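Local coordinates for transcription elongation factor Spt4 (Methanocaldococcus jannaschii, PDB 3LPE), which pairs with Spt5 in a zinc-containing heterodimer that stimulates transcription elongation by RNA polymerase, at residues C7-L10 with I15-I18. Numbering follows the deposited sequence.
With ZN (zinc ion), chain I.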
loop_
_atom_site.group_PDB
_atom_site.type_symbol
_atom_site.label_atom_id
_atom_site.label_comp_id
_atom_site.label_asym_id
_atom_site.label_seq_id
_atom_site.Cartn_x
_atom_site.Cartn_y
_atom_site.Cartn_z
ATOM N N CYS B 7 -10.386 -12.116 -1.672
ATOM C CA CYS B 7 -9.004 -11.842 -1.293
ATOM C C CYS B 7 -8.624 -10.392 -1.559
ATOM O O CYS B 7 -7.516 -9.997 -1.260
ATOM C CB CYS B 7 -8.011 -12.783 -1.993
ATOM S SG CYS B 7 -7.617 -12.410 -3.750
ATOM N N LYS B 8 -9.547 -9.612 -2.122
ATOM C CA LYS B 8 -9.339 -8.148 -2.250
ATOM C C LYS B 8 -8.310 -7.716 -3.294
ATOM O O LYS B 8 -8.023 -6.512 -3.463
ATOM C CB LYS B 8 -9.040 -7.514 -0.876
ATOM C CG LYS B 8 -10.197 -7.633 0.092
ATOM C CD LYS B 8 -9.934 -6.951 1.438
ATOM C CE LYS B 8 -9.067 -7.801 2.340
ATOM N NZ LYS B 8 -9.285 -7.460 3.776
ATOM N N TYR B 9 -7.772 -8.683 -4.034
ATOM C CA TYR B 9 -6.869 -8.364 -5.130
ATOM C C TYR B 9 -7.532 -7.394 -6.120
ATOM O O TYR B 9 -8.694 -7.572 -6.511
ATOM C CB TYR B 9 -6.481 -9.633 -5.874
ATOM C CG TYR B 9 -5.419 -9.468 -6.932
ATOM C CD1 TYR B 9 -4.067 -9.453 -6.595
ATOM C CD2 TYR B 9 -5.759 -9.403 -8.273
ATOM C CE1 TYR B 9 -3.083 -9.342 -7.585
ATOM C CE2 TYR B 9 -4.792 -9.292 -9.264
ATOM C CZ TYR B 9 -3.456 -9.268 -8.915
ATOM O OH TYR B 9 -2.512 -9.172 -9.915
ATOM N N LEU B 10 -6.783 -6.381 -6.527
ATOM C CA LEU B 10 -7.345 -5.353 -7.405
ATOM C C LEU B 10 -7.087 -5.646 -8.864
ATOM O O LEU B 10 -5.957 -5.941 -9.231
ATOM C CB LEU B 10 -6.739 -3.994 -7.066
ATOM C CG LEU B 10 -7.122 -3.467 -5.685
ATOM C CD1 LEU B 10 -6.315 -2.192 -5.465
ATOM C CD2 LEU B 10 -8.586 -3.119 -5.677
ATOM N N ILE B 15 -13.257 -11.285 -12.683
ATOM C CA ILE B 15 -12.963 -12.529 -11.971
ATOM C C ILE B 15 -11.520 -12.465 -11.490
ATOM O O ILE B 15 -10.645 -12.066 -12.236
ATOM C CB ILE B 15 -13.125 -13.751 -12.897
ATOM C CG1 ILE B 15 -14.586 -13.962 -13.283
ATOM C CG2 ILE B 15 -12.555 -15.024 -12.233
ATOM C CD1 ILE B 15 -14.777 -15.138 -14.266
ATOM N N CYS B 16 -11.281 -12.832 -10.235
ATOM C CA CYS B 16 -9.972 -12.706 -9.627
ATOM C C CYS B 16 -9.006 -13.714 -10.224
ATOM O O CYS B 16 -9.308 -14.907 -10.274
ATOM C CB CYS B 16 -10.070 -12.926 -8.125
ATOM S SG CYS B 16 -8.499 -12.820 -7.253
ATOM N N PRO B 17 -7.844 -13.236 -10.674
ATOM C CA PRO B 17 -6.820 -14.097 -11.294
ATOM C C PRO B 17 -6.165 -15.027 -10.268
ATOM O O PRO B 17 -5.540 -16.032 -10.626
ATOM C CB PRO B 17 -5.783 -13.104 -11.847
ATOM C CG PRO B 17 -6.404 -11.743 -11.711
ATOM C CD PRO B 17 -7.443 -11.820 -10.638
ATOM N N ILE B 18 -6.304 -14.699 -8.997
ATOM C CA ILE B 18 -5.742 -15.547 -7.950
ATOM C C ILE B 18 -6.689 -16.666 -7.553
ATOM O O ILE B 18 -6.329 -17.841 -7.625
ATOM C CB ILE B 18 -5.362 -14.740 -6.691
ATOM C CG1 ILE B 18 -4.314 -13.688 -7.034
ATOM C CG2 ILE B 18 -4.811 -15.683 -5.603
ATOM C CD1 ILE B 18 -3.939 -12.787 -5.850
HETATM ZN ZN ZN I . -9.262 -13.303 -5.097
#
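C7 and C16 meet through a shared zinc ion, each thiolate sulfur lying 2.3 Å from the metal (C7 SG to ZN and C16 SG to ZN). Sharing the metal brings the two sulfurs to 3.6 Å (C7 SG to C16 SG), and C4 and C19 of the same chain complete the four-cysteine site. The two cysteines reach the metal by different torsions: SG of C7 sits between its backbone N and carbonyl carbon (chi1 78°), whereas SG of C16 is anti to its backbone N (chi1 179°). C16 SG also accepts a weak, bent hydrogen bond from the backbone N of I18, at 3.4 Å (I18 N to C16 SG), a second-shell N-H that would be expected to temper the negative charge on the thiolate.

The site follows the zinc-ribbon pattern of Spt4: C4 and C7 form one CxxC pair, C16 and C19 the other, and the loops at 7-10 and 15-18 are held together at the metal without any direct hydrogen bond between them.

Apolar packing next to the zinc is built round Y9. CD1 of its ring is 3.4 Å from CD1 of I18, whose side chain crosses that of Y9 at about a right angle, with CG1 over one ring face but displaced toward the rim. P17 approaches obliquely from the same side of the ring as I18, its CD 3.8 Å from Y9 CD2 and its CG near Y9 CE2. C16 SG makes an oblique sulfur-aromatic contact, 5.4 Å from the Y9 ring centroid. Were Y9 an alanine, I18 CD1 and the P17 ring would probably lose the surface they share and be freer to shift beside the zinc site. Beyond this loop pair, I18 also packs against I49 and Y53.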